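Local coordinates for putative dioxygenase (1H-3-hydroxy-4-oxoquinaldine 2,4-dioxygenase) (Mycobacteroides abscessus subsp. abscessus, PDB 6RA3), which cleaves the ring of the Pseudomonas quinolone signal PQS with dioxygen, giving N-octanoylanthranilate and carbon monoxide, in a pathway that degrades this quorum-sensing molecule to anthranilate, at residues A[6-11]-A[74-79]; A[24-29]-A[52-57]; A[91-96]-A[116-121]. All coordinates share one frame; numbering follows the deposited sequence.

Interaction 1: A[6-11]-A[74-79]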
ATOM      1  N   THR A   6       7.976   2.571  14.336  1.00 24.38           N
ATOM      2  CA  THR A   6       8.532   1.732  15.391  1.00 33.30           C
ATOM      3  C   THR A   6       8.127   2.305  16.752  1.00 29.35           C
ATOM      4  O   THR A   6       8.511   3.427  17.090  1.00 23.64           O
ATOM      5  CB  THR A   6      10.051   1.683  15.253  1.00 25.22           C
ATOM      6  OG1 THR A   6      10.376   1.124  13.972  1.00 25.61           O
ATOM      7  CG2 THR A   6      10.689   0.827  16.364  1.00 31.07           C
ATOM      8  N   VAL A   7       7.343   1.547  17.515  1.00 25.23           N
ATOM      9  CA  VAL A   7       6.978   1.895  18.898  1.00 31.78           C
ATOM     10  C   VAL A   7       7.317   0.714  19.802  1.00 27.86           C
ATOM     11  O   VAL A   7       6.920  -0.415  19.509  1.00 29.37           O
ATOM     12  CB  VAL A   7       5.479   2.210  19.042  1.00 28.57           C
ATOM     13  CG1 VAL A   7       5.183   2.781  20.432  1.00 33.98           C
ATOM     14  CG2 VAL A   7       5.005   3.140  17.954  1.00 26.63           C
ATOM     15  N   ASN A   8       8.014   0.979  20.908  1.00 27.16           N
ATOM     16  CA  ASN A   8       8.461  -0.091  21.800  1.00 36.41           C
ATOM     17  C   ASN A   8       9.202  -1.148  20.983  1.00 29.28           C
ATOM     18  O   ASN A   8       9.048  -2.356  21.197  1.00 29.39           O
ATOM     19  CB  ASN A   8       7.295  -0.729  22.578  1.00 31.16           C
ATOM     20  CG  ASN A   8       6.482   0.287  23.441  1.00 31.52           C
ATOM     21  OD1 ASN A   8       7.033   1.170  24.092  1.00 27.31           O
ATOM     22  ND2 ASN A   8       5.166   0.137  23.427  1.00 29.30           N
ATOM     23  N   GLY A   9      10.009  -0.676  20.033  1.00 30.00           N
ATOM     24  CA  GLY A   9      10.850  -1.527  19.206  1.00 30.91           C
ATOM     25  C   GLY A   9      10.130  -2.462  18.257  1.00 24.66           C
ATOM     26  O   GLY A   9      10.787  -3.332  17.661  1.00 26.75           O
ATOM     27  N   VAL A  10       8.803  -2.358  18.140  1.00 24.96           N
ATOM     28  CA  VAL A  10       8.026  -3.142  17.188  1.00 17.50           C
ATOM     29  C   VAL A  10       7.344  -2.212  16.178  1.00 25.61           C
ATOM     30  O   VAL A  10       7.232  -1.001  16.380  1.00 26.87           O
ATOM     31  CB  VAL A  10       6.990  -4.074  17.859  1.00 27.86           C
ATOM     32  CG1 VAL A  10       7.659  -4.922  18.893  1.00 25.72           C
ATOM     33  CG2 VAL A  10       5.782  -3.294  18.480  1.00 30.61           C
ATOM     34  N   GLN A  11       6.878  -2.806  15.083  1.00 26.12           N
ATOM     35  CA  GLN A  11       6.310  -2.051  13.967  1.00 26.54           C
ATOM     36  C   GLN A  11       4.799  -1.948  14.109  1.00 21.76           C
ATOM     37  O   GLN A  11       4.088  -2.961  14.062  1.00 23.09           O
ATOM     38  CB  GLN A  11       6.647  -2.669  12.609  1.00 29.74           C
ATOM     39  CG  GLN A  11       6.187  -1.727  11.463  1.00 34.82           C
ATOM     40  CD  GLN A  11       6.799  -2.019  10.128  1.00 34.85           C
ATOM     41  OE1 GLN A  11       7.809  -1.432   9.732  1.00 38.41           O
ATOM     42  NE2 GLN A  11       6.164  -2.891   9.402  1.00 22.99           N
ATOM     43  N   MET A  74      -0.327  -4.280  23.793  1.00 27.54           N
ATOM     44  CA  MET A  74      -1.256  -3.605  22.894  1.00 37.59           C
ATOM     45  C   MET A  74      -1.517  -2.173  23.360  1.00 38.79           C
ATOM     46  O   MET A  74      -1.541  -1.238  22.551  1.00 31.36           O
ATOM     47  CB  MET A  74      -2.544  -4.420  22.802  1.00 35.37           C
ATOM     48  CG  MET A  74      -2.389  -5.714  21.991  1.00 33.59           C
ATOM     49  SD  MET A  74      -3.558  -7.000  22.472  1.00 43.64           S
ATOM     50  CE  MET A  74      -4.796  -6.859  21.211  1.00 36.96           C
ATOM     51  N   ALA A  75      -1.620  -1.978  24.673  1.00 34.28           N
ATOM     52  CA  ALA A  75      -1.827  -0.671  25.277  1.00 37.61           C
ATOM     53  C   ALA A  75      -0.560   0.172  25.303  1.00 39.63           C
ATOM     54  O   ALA A  75      -0.611   1.387  25.070  1.00 35.38           O
ATOM     55  CB  ALA A  75      -2.348  -0.851  26.701  1.00 42.49           C
ATOM     56  N   ALA A  76       0.583  -0.440  25.600  1.00 33.30           N
ATOM     57  CA  ALA A  76       1.821   0.315  25.604  1.00 37.42           C
ATOM     58  C   ALA A  76       2.148   0.801  24.199  1.00 38.24           C
ATOM     59  O   ALA A  76       2.694   1.891  24.041  1.00 27.95           O
ATOM     60  CB  ALA A  76       2.973  -0.532  26.155  1.00 48.68           C
ATOM     61  N   ASP A  77       1.836  -0.015  23.173  1.00 33.62           N
ATOM     62  CA  ASP A  77       2.143   0.345  21.782  1.00 36.30           C
ATOM     63  C   ASP A  77       1.227   1.466  21.292  1.00 39.25           C
ATOM     64  O   ASP A  77       1.678   2.404  20.622  1.00 29.15           O
ATOM     65  CB  ASP A  77       1.957  -0.838  20.817  1.00 35.10           C
ATOM     66  CG  ASP A  77       2.910  -2.004  21.052  1.00 30.37           C
ATOM     67  OD1 ASP A  77       2.603  -3.081  20.491  1.00 32.85           O
ATOM     68  OD2 ASP A  77       3.929  -1.853  21.750  1.00 31.24           O
ATOM     69  N   THR A  78      -0.080   1.327  21.548  1.00 30.32           N
ATOM     70  CA  THR A  78      -1.051   2.303  21.085  1.00 35.04           C
ATOM     71  C   THR A  78      -0.798   3.645  21.736  1.00 34.72           C
ATOM     72  O   THR A  78      -0.826   4.682  21.065  1.00 35.69           O
ATOM     73  CB  THR A  78      -2.463   1.807  21.385  1.00 33.28           C
ATOM     74  OG1 THR A  78      -2.716   0.599  20.660  1.00 29.19           O
ATOM     75  CG2 THR A  78      -3.536   2.866  21.004  1.00 37.71           C
ATOM     76  N   ILE A  79      -0.506   3.639  23.040  1.00 32.35           N
ATOM     77  CA  ILE A  79      -0.183   4.874  23.741  1.00 33.30           C
ATOM     78  C   ILE A  79       1.109   5.472  23.209  1.00 33.74           C
ATOM     79  O   ILE A  79       1.236   6.697  23.078  1.00 31.81           O
ATOM     80  CB  ILE A  79      -0.098   4.625  25.260  1.00 35.75           C
ATOM     81  CG1 ILE A  79      -1.467   4.226  25.814  1.00 33.12           C
ATOM     82  CG2 ILE A  79       0.461   5.867  25.968  1.00 41.95           C
ATOM     83  CD1 ILE A  79      -1.454   3.808  27.272  1.00 42.02           C
TER
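N8 reaches across to D77 with its amide nitrogen: ND2 lies 2.9 Å from D77 OD2, the N-H...O angle is 175°, and the acceptor sits in the amide plane. The carboxylate oxygen offers its anti lone pair, the one turned away from OD1, and the amide and carboxylate planes are 40° apart. The same ND2 also makes a weak, more bent bond to A76 O at 3.1 Å; the methyl of A76 lies beside it, CB to ND2 3.6 Å. In D77, chi1 of -65° sets CG anti to the carbonyl carbon; the carboxylate beyond it ends against the hairpin. OD2 has a second partner in R57, a salt bridge that would favour the charged carboxylate. N8 and V10 belong to a tight beta hairpin joining strands 3-7 and 10-17: a type I' turn runs from V7 to V10, closed by V7 N to V10 O and V10 N to V7 O bonds, and N8 and G9 both have positive phi. This N-terminal hairpin of the alpha/beta hydrolase sheet leans its turn on helix 71-84. Two valines flank the polar link. V7 places CG1 anti to its backbone N, over the helix backbone, 3.5 Å from D77 O. V10 puts CG2 between its backbone N and carbonyl carbon and crosses the D77 side chain at about a right angle, with CG2 3.8 Å from D77 OD1. On the same hairpin, T6 N bonds to N64 OD1 of the second subunit.

Interaction 2: A[24-29]-A[52-57]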
ATOM      1  N   VAL A  24      -9.504  12.939  19.597  1.00 39.31           N
ATOM      2  CA  VAL A  24      -9.214  12.121  18.429  1.00 39.56           C
ATOM      3  C   VAL A  24      -9.919  10.776  18.584  1.00 35.96           C
ATOM      4  O   VAL A  24      -9.865  10.154  19.654  1.00 31.32           O
ATOM      5  CB  VAL A  24      -7.690  11.952  18.292  1.00 38.23           C
ATOM      6  CG1 VAL A  24      -7.291  11.028  17.114  1.00 36.14           C
ATOM      7  CG2 VAL A  24      -7.031  13.317  18.192  1.00 39.23           C
ATOM      8  N   PHE A  25     -10.586  10.317  17.529  1.00 31.28           N
ATOM      9  CA  PHE A  25     -11.016   8.922  17.495  1.00 31.08           C
ATOM     10  C   PHE A  25      -9.826   7.992  17.217  1.00 39.27           C
ATOM     11  O   PHE A  25      -9.086   8.189  16.250  1.00 23.60           O
ATOM     12  CB  PHE A  25     -12.084   8.720  16.441  1.00 36.98           C
ATOM     13  CG  PHE A  25     -13.411   9.320  16.797  1.00 45.77           C
ATOM     14  CD1 PHE A  25     -13.982   9.088  18.041  1.00 42.15           C
ATOM     15  CD2 PHE A  25     -14.091  10.115  15.887  1.00 49.09           C
ATOM     16  CE1 PHE A  25     -15.212   9.626  18.368  1.00 50.87           C
ATOM     17  CE2 PHE A  25     -15.321  10.660  16.210  1.00 51.56           C
ATOM     18  CZ  PHE A  25     -15.881  10.417  17.452  1.00 55.63           C
ATOM     19  N   VAL A  26      -9.646   6.968  18.059  1.00 34.94           N
ATOM     20  CA  VAL A  26      -8.599   5.962  17.862  1.00 26.98           C
ATOM     21  C   VAL A  26      -9.285   4.612  17.731  1.00 35.64           C
ATOM     22  O   VAL A  26      -9.919   4.125  18.681  1.00 29.77           O
ATOM     23  CB  VAL A  26      -7.556   5.958  18.987  1.00 32.55           C
ATOM     24  CG1 VAL A  26      -6.515   4.865  18.737  1.00 33.12           C
ATOM     25  CG2 VAL A  26      -6.874   7.294  19.100  1.00 30.16           C
ATOM     26  N   THR A  27      -9.224   4.043  16.533  1.00 29.62           N
ATOM     27  CA  THR A  27      -9.838   2.768  16.265  1.00 33.30           C
ATOM     28  C   THR A  27      -8.849   1.659  16.599  1.00 38.33           C
ATOM     29  O   THR A  27      -7.640   1.771  16.351  1.00 29.22           O
ATOM     30  CB  THR A  27     -10.311   2.636  14.820  1.00 37.33           C
ATOM     31  OG1 THR A  27      -9.212   2.357  13.940  1.00 31.39           O
ATOM     32  CG2 THR A  27     -11.038   3.894  14.378  1.00 44.99           C
ATOM     33  N   LEU A  28      -9.380   0.613  17.217  1.00 35.50           N
ATOM     34  CA  LEU A  28      -8.606  -0.527  17.693  1.00 35.45           C
ATOM     35  C   LEU A  28      -9.408  -1.743  17.296  1.00 36.00           C
ATOM     36  O   LEU A  28     -10.593  -1.836  17.635  1.00 31.52           O
ATOM     37  CB  LEU A  28      -8.392  -0.479  19.202  1.00 29.43           C
ATOM     38  CG  LEU A  28      -7.643   0.738  19.727  1.00 34.69           C
ATOM     39  CD1 LEU A  28      -7.791   0.832  21.233  1.00 33.09           C
ATOM     40  CD2 LEU A  28      -6.175   0.724  19.333  1.00 35.33           C
ATOM     41  N   SER A  29      -8.778  -2.644  16.545  1.00 31.83           N
ATOM     42  CA  SER A  29      -9.468  -3.790  15.996  1.00 32.03           C
ATOM     43  C   SER A  29      -9.352  -4.961  16.980  1.00 27.93           C
ATOM     44  O   SER A  29      -8.719  -4.860  18.032  1.00 27.81           O
ATOM     45  CB  SER A  29      -8.906  -4.135  14.614  1.00 42.36           C
ATOM     46  OG  SER A  29      -9.054  -3.053  13.698  1.00 32.37           O
ATOM     47  N   VAL A  52      -7.415   8.277  14.012  1.00 32.83           N
ATOM     48  CA  VAL A  52      -6.183   7.491  13.905  1.00 31.92           C
ATOM     49  C   VAL A  52      -6.600   6.031  14.021  1.00 32.06           C
ATOM     50  O   VAL A  52      -7.096   5.608  15.075  1.00 29.21           O
ATOM     51  CB  VAL A  52      -5.160   7.859  14.997  1.00 25.27           C
ATOM     52  CG1 VAL A  52      -3.963   6.882  14.994  1.00 27.09           C
ATOM     53  CG2 VAL A  52      -4.682   9.272  14.866  1.00 27.09           C
ATOM     54  N   ARG A  53      -6.448   5.274  12.942  1.00 30.58           N
ATOM     55  CA  ARG A  53      -6.733   3.843  12.969  1.00 31.33           C
ATOM     56  C   ARG A  53      -5.437   3.096  13.266  1.00 36.84           C
ATOM     57  O   ARG A  53      -4.412   3.353  12.629  1.00 28.23           O
ATOM     58  CB  ARG A  53      -7.342   3.365  11.656  1.00 24.50           C
ATOM     59  CG  ARG A  53      -8.636   4.031  11.277  1.00 31.44           C
ATOM     60  CD  ARG A  53      -9.286   3.318  10.121  1.00 31.56           C
ATOM     61  NE  ARG A  53      -8.500   3.534   8.910  1.00 33.10           N
ATOM     62  CZ  ARG A  53      -8.672   2.887   7.766  1.00 35.70           C
ATOM     63  NH1 ARG A  53      -9.607   1.951   7.645  1.00 37.82           N
ATOM     64  NH2 ARG A  53      -7.905   3.190   6.732  1.00 35.14           N
ATOM     65  N   VAL A  54      -5.471   2.201  14.258  1.00 35.11           N
ATOM     66  CA  VAL A  54      -4.259   1.597  14.797  1.00 30.43           C
ATOM     67  C   VAL A  54      -4.318   0.088  14.614  1.00 33.35           C
ATOM     68  O   VAL A  54      -5.339  -0.548  14.880  1.00 25.93           O
ATOM     69  CB  VAL A  54      -4.060   1.939  16.283  1.00 33.16           C
ATOM     70  CG1 VAL A  54      -2.867   1.184  16.839  1.00 35.87           C
ATOM     71  CG2 VAL A  54      -3.870   3.415  16.472  1.00 33.10           C
ATOM     72  N   CYS A  55      -3.202  -0.475  14.169  1.00 31.56           N
ATOM     73  CA  CYS A  55      -3.024  -1.914  14.050  1.00 31.22           C
ATOM     74  C   CYS A  55      -2.234  -2.407  15.255  1.00 23.62           C
ATOM     75  O   CYS A  55      -1.369  -1.701  15.763  1.00 23.76           O
ATOM     76  CB  CYS A  55      -2.263  -2.269  12.765  1.00 29.03           C
ATOM     77  SG  CYS A  55      -3.126  -2.028  11.211  1.00 32.89           S
ATOM     78  N   TRP A  56      -2.559  -3.616  15.730  1.00 30.26           N
ATOM     79  CA  TRP A  56      -1.726  -4.264  16.738  1.00 29.92           C
ATOM     80  C   TRP A  56      -0.375  -4.674  16.143  1.00 21.80           C
ATOM     81  O   TRP A  56      -0.232  -4.868  14.933  1.00 26.31           O
ATOM     82  CB  TRP A  56      -2.427  -5.510  17.291  1.00 31.97           C
ATOM     83  CG  TRP A  56      -3.819  -5.281  17.746  1.00 30.76           C
ATOM     84  CD1 TRP A  56      -4.950  -5.899  17.285  1.00 30.91           C
ATOM     85  CD2 TRP A  56      -4.241  -4.358  18.755  1.00 26.47           C
ATOM     86  NE1 TRP A  56      -6.047  -5.420  17.956  1.00 29.57           N
ATOM     87  CE2 TRP A  56      -5.636  -4.468  18.859  1.00 26.04           C
ATOM     88  CE3 TRP A  56      -3.566  -3.453  19.587  1.00 25.69           C
ATOM     89  CZ2 TRP A  56      -6.378  -3.700  19.761  1.00 30.04           C
ATOM     90  CZ3 TRP A  56      -4.307  -2.686  20.468  1.00 35.83           C
ATOM     91  CH2 TRP A  56      -5.693  -2.835  20.565  1.00 28.33           C
ATOM     92  N   ARG A  57       0.622  -4.781  17.012  1.00 25.42           N
ATOM     93  CA  ARG A  57       1.893  -5.381  16.627  1.00 30.21           C
ATOM     94  C   ARG A  57       1.645  -6.743  15.991  1.00 26.88           C
ATOM     95  O   ARG A  57       0.701  -7.449  16.340  1.00 22.78           O
ATOM     96  CB  ARG A  57       2.843  -5.465  17.839  1.00 28.71           C
ATOM     97  CG  ARG A  57       2.549  -6.549  18.877  1.00 27.99           C
ATOM     98  CD  ARG A  57       3.670  -6.657  19.895  1.00 32.83           C
ATOM     99  NE  ARG A  57       3.986  -5.417  20.589  1.00 26.08           N
ATOM    100  CZ  ARG A  57       4.953  -5.309  21.488  1.00 28.22           C
ATOM    101  NH1 ARG A  57       5.708  -6.361  21.786  1.00 30.20           N
ATOM    102  NH2 ARG A  57       5.179  -4.155  22.090  1.00 30.81           N
TER
HETATM  103  O   HOH W   1      -8.139  -0.322  13.995  1.00 31.61           O
HETATM  104  O   HOH W   2      -5.956  -2.861  16.121  1.00 26.32           O
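L28 and V54 stand side by side on one face of two parallel strands, and the L28 methyl CD2 is the bump that fits between V54 and the W56 ring. CD2 lies 3.9 Å from V54 CB, and from W56 CH2 it is 3.8 Å; L28 meets the indole at about a right angle. Further back, V54 fits between L28 and V26, its CG2 3.8 Å from V26 CG1, while V24 CG1 rests obliquely on V52 CG2. Helix 71-84 covers this row through L82 on V26 and T78 on L28. On the other face T27 and R53 point the same way. With OG1 held between its backbone N and carbonyl carbon (chi1 78°), T27 sets that oxygen tightly against R53, 3.0 Å from R53 CA. Beyond it the arginine chain bends at chi3, and its guanidinium pairs with D15 and D39. The strands are joined by V52 N to F25 O, T27 N to V52 O and V54 N to T27 O, but then spread: S29 N is 4.4 Å from V54 O. Two waters fill the widening. One bridges T27 OG1, S29 OG and V54 O; S29 OG is also hydrogen-bonded to D34 O. The second links S29 N with V54 O and sits over one face of the W56 ring, toward the rim. W56 closes the end, NE1 donating to S29 O at 2.7 Å; the oxygen lies at the edge of the ring, whereas NE1 stands well above the carbonyl plane of S29. H59 meets the indole edge-to-face. Such neighbouring parallel strands, connected through helix 42-48, form a beta-alpha-beta unit of the central alpha/beta hydrolase sheet.

Interaction 3: A[91-96]-A[116-121]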
ATOM      1  N   VAL A  91     -10.477   9.233  22.165  1.00 32.11           N
ATOM      2  CA  VAL A  91     -11.584   8.346  22.468  1.00 35.13           C
ATOM      3  C   VAL A  91     -11.341   7.035  21.736  1.00 38.83           C
ATOM      4  O   VAL A  91     -11.627   6.917  20.545  1.00 35.37           O
ATOM      5  CB  VAL A  91     -12.927   8.971  22.050  1.00 35.01           C
ATOM      6  CG1 VAL A  91     -14.023   7.940  22.076  1.00 31.36           C
ATOM      7  CG2 VAL A  91     -13.255  10.144  22.949  1.00 35.92           C
ATOM      8  N   PRO A  92     -10.836   6.007  22.431  1.00 39.98           N
ATOM      9  CA  PRO A  92     -10.734   4.682  21.810  1.00 34.54           C
ATOM     10  C   PRO A  92     -12.082   4.135  21.369  1.00 32.04           C
ATOM     11  O   PRO A  92     -13.080   4.247  22.076  1.00 36.03           O
ATOM     12  CB  PRO A  92     -10.129   3.820  22.917  1.00 28.68           C
ATOM     13  CG  PRO A  92      -9.414   4.756  23.801  1.00 42.37           C
ATOM     14  CD  PRO A  92     -10.127   6.070  23.728  1.00 35.77           C
ATOM     15  N   ILE A  93     -12.096   3.559  20.171  1.00 26.03           N
ATOM     16  CA  ILE A  93     -13.170   2.719  19.667  1.00 29.73           C
ATOM     17  C   ILE A  93     -12.552   1.340  19.440  1.00 38.18           C
ATOM     18  O   ILE A  93     -11.604   1.217  18.654  1.00 34.68           O
ATOM     19  CB  ILE A  93     -13.777   3.263  18.364  1.00 31.63           C
ATOM     20  CG1 ILE A  93     -14.197   4.741  18.509  1.00 37.31           C
ATOM     21  CG2 ILE A  93     -14.960   2.376  17.892  1.00 27.86           C
ATOM     22  CD1 ILE A  93     -14.925   5.302  17.245  1.00 39.35           C
ATOM     23  N   ALA A  94     -13.083   0.301  20.108  1.00 37.75           N
ATOM     24  CA  ALA A  94     -12.407  -1.003  20.174  1.00 35.68           C
ATOM     25  C   ALA A  94     -13.357  -2.159  19.893  1.00 40.90           C
ATOM     26  O   ALA A  94     -14.423  -2.271  20.517  1.00 39.35           O
ATOM     27  CB  ALA A  94     -11.752  -1.188  21.541  1.00 34.39           C
ATOM     28  N   HIS A  95     -12.950  -3.053  18.987  1.00 40.20           N
ATOM     29  CA  HIS A  95     -13.788  -4.171  18.590  1.00 41.72           C
ATOM     30  C   HIS A  95     -13.510  -5.402  19.442  1.00 44.44           C
ATOM     31  O   HIS A  95     -12.348  -5.791  19.634  1.00 33.62           O
ATOM     32  CB  HIS A  95     -13.590  -4.540  17.133  1.00 42.21           C
ATOM     33  CG  HIS A  95     -14.392  -5.729  16.727  1.00 44.01           C
ATOM     34  ND1 HIS A  95     -13.848  -6.991  16.621  1.00 46.01           N
ATOM     35  CD2 HIS A  95     -15.708  -5.859  16.440  1.00 40.47           C
ATOM     36  CE1 HIS A  95     -14.787  -7.838  16.250  1.00 44.80           C
ATOM     37  NE2 HIS A  95     -15.925  -7.175  16.134  1.00 43.46           N
ATOM     38  N   ALA A  96     -14.594  -6.031  19.901  1.00 39.27           N
ATOM     39  CA  ALA A  96     -14.547  -7.206  20.762  1.00 39.33           C
ATOM     40  C   ALA A  96     -13.347  -7.145  21.694  1.00 37.37           C
ATOM     41  O   ALA A  96     -13.187  -6.195  22.465  1.00 34.93           O
ATOM     42  CB  ALA A  96     -14.528  -8.481  19.919  1.00 38.51           C
ATOM     43  N   ALA A 116     -13.399   9.094  27.138  1.00 42.05           N
ATOM     44  CA  ALA A 116     -14.446   8.148  26.798  1.00 40.45           C
ATOM     45  C   ALA A 116     -13.844   6.982  26.027  1.00 41.45           C
ATOM     46  O   ALA A 116     -12.746   7.076  25.468  1.00 35.83           O
ATOM     47  CB  ALA A 116     -15.559   8.819  25.992  1.00 41.17           C
ATOM     48  N   VAL A 117     -14.603   5.892  25.998  1.00 36.09           N
ATOM     49  CA  VAL A 117     -14.233   4.635  25.350  1.00 40.24           C
ATOM     50  C   VAL A 117     -15.498   3.984  24.833  1.00 30.57           C
ATOM     51  O   VAL A 117     -16.436   3.760  25.598  1.00 42.24           O
ATOM     52  CB  VAL A 117     -13.531   3.638  26.307  1.00 39.85           C
ATOM     53  CG1 VAL A 117     -13.365   2.261  25.623  1.00 41.49           C
ATOM     54  CG2 VAL A 117     -12.214   4.170  26.804  1.00 41.03           C
ATOM     55  N   MET A 118     -15.510   3.616  23.561  1.00 33.69           N
ATOM     56  CA  MET A 118     -16.563   2.787  22.989  1.00 33.31           C
ATOM     57  C   MET A 118     -16.035   1.379  22.734  1.00 45.94           C
ATOM     58  O   MET A 118     -14.938   1.208  22.183  1.00 32.69           O
ATOM     59  CB  MET A 118     -17.092   3.378  21.682  1.00 34.18           C
ATOM     60  CG  MET A 118     -18.114   2.516  20.988  1.00 48.16           C
ATOM     61  SD  MET A 118     -19.209   3.375  19.815  1.00 48.19           S
ATOM     62  CE  MET A 118     -20.115   4.312  21.005  1.00 55.38           C
ATOM     63  N   ILE A 119     -16.830   0.375  23.113  1.00 45.34           N
ATOM     64  CA  ILE A 119     -16.497  -1.031  22.909  1.00 41.54           C
ATOM     65  C   ILE A 119     -17.613  -1.672  22.105  1.00 41.79           C
ATOM     66  O   ILE A 119     -18.795  -1.400  22.340  1.00 45.98           O
ATOM     67  CB  ILE A 119     -16.262  -1.761  24.245  1.00 41.69           C
ATOM     68  CG1 ILE A 119     -15.106  -1.086  25.005  1.00 47.10           C
ATOM     69  CG2 ILE A 119     -15.974  -3.238  24.010  1.00 53.20           C
ATOM     70  CD1 ILE A 119     -14.828  -1.640  26.395  1.00 53.92           C
ATOM     71  N   LEU A 120     -17.226  -2.478  21.121  1.00 42.37           N
ATOM     72  CA  LEU A 120     -18.133  -3.152  20.198  1.00 48.14           C
ATOM     73  C   LEU A 120     -18.099  -4.653  20.490  1.00 53.70           C
ATOM     74  O   LEU A 120     -17.053  -5.295  20.325  1.00 44.15           O
ATOM     75  CB  LEU A 120     -17.734  -2.885  18.747  1.00 57.07           C
ATOM     76  CG  LEU A 120     -18.095  -1.580  18.027  1.00 50.83           C
ATOM     77  CD1 LEU A 120     -18.079  -0.375  18.934  1.00 44.45           C
ATOM     78  CD2 LEU A 120     -17.130  -1.398  16.871  1.00 47.09           C
ATOM     79  N   ASP A 121     -19.239  -5.192  20.949  1.00 54.13           N
ATOM     80  CA  ASP A 121     -19.536  -6.636  20.966  1.00 48.71           C
ATOM     81  C   ASP A 121     -18.519  -7.446  21.773  1.00 46.85           C
ATOM     82  O   ASP A 121     -17.991  -8.450  21.298  1.00 50.97           O
ATOM     83  CB  ASP A 121     -19.641  -7.167  19.537  1.00 48.24           C
ATOM     84  CG  ASP A 121     -20.804  -8.134  19.350  1.00 51.59           C
ATOM     85  OD1 ASP A 121     -20.694  -9.316  19.752  1.00 48.18           O
ATOM     86  OD2 ASP A 121     -21.841  -7.706  18.797  1.00 52.07           O
TER
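P92 and M118 begin a run of four backbone bonds between parallel strands: M118 N to P92 O, A94 N to M118 O, L120 N to A94 O, and A96 N to L120 O, the last at 2.6 Å. With helix 99-109 between them, these strands make a beta-alpha-beta unit at the centre of the alpha/beta hydrolase fold. P92 has no N-H to offer A116 O, so its CD fills the place, 3.3 Å from that oxygen, and the buried carbonyl finds no polar partner in the model. The pyrrolidine crosses V117 obliquely, CG 4.1 Å from V117 CG2. On the opposite face of the sheet, I93 CG2 lies between M118 CG and L120 CD1, at 4.4 and 4.3 Å. Outside this shell, helix 99-109 covers A94, V117 and I119, whereas helix 253-266 packs on I93 and M118. The strand tips lead to the active site. A96 has phi 34° and psi -121°, a strained backbone consistent with the nucleophile elbow of this fold, and it precedes H97, assigned to substrate binding. Its methyl lies 3.6 Å above one face of the H95 ring, near the rim. H95 NE2 is hydrogen-bonded to the carbonyl oxygen of H246, the assigned proton donor/acceptor. D121, just past strand 116-120, presents its carboxylate to the active site. The group is shared: OD2 is bonded to S215 N, and OD1 to H246 ND1.

Overall arrangement
All three contacts belong to one mixed sheet and its helices. Strands 10-17, 51-54, 24-28, 90-95 and 116-120 are consecutive in it, so the contacts run from the N-terminal hairpin inward: their centres lie 12 Å (1 and 2), 10 Å (2 and 3) and 19 Å (1 and 3) apart. Along the chain, interaction 2 is nested inside the loop closed by interaction 1, and interaction 3 follows both. The D77 to R57 salt bridge joins interactions 1 and 2, M74 and T78 pack on W56, and strands 24-28 and 90-95 probably bond through V26 O to I93 N and I93 O to L28 N. The hairpin is thus connected to the strands that lead to the active-site residues.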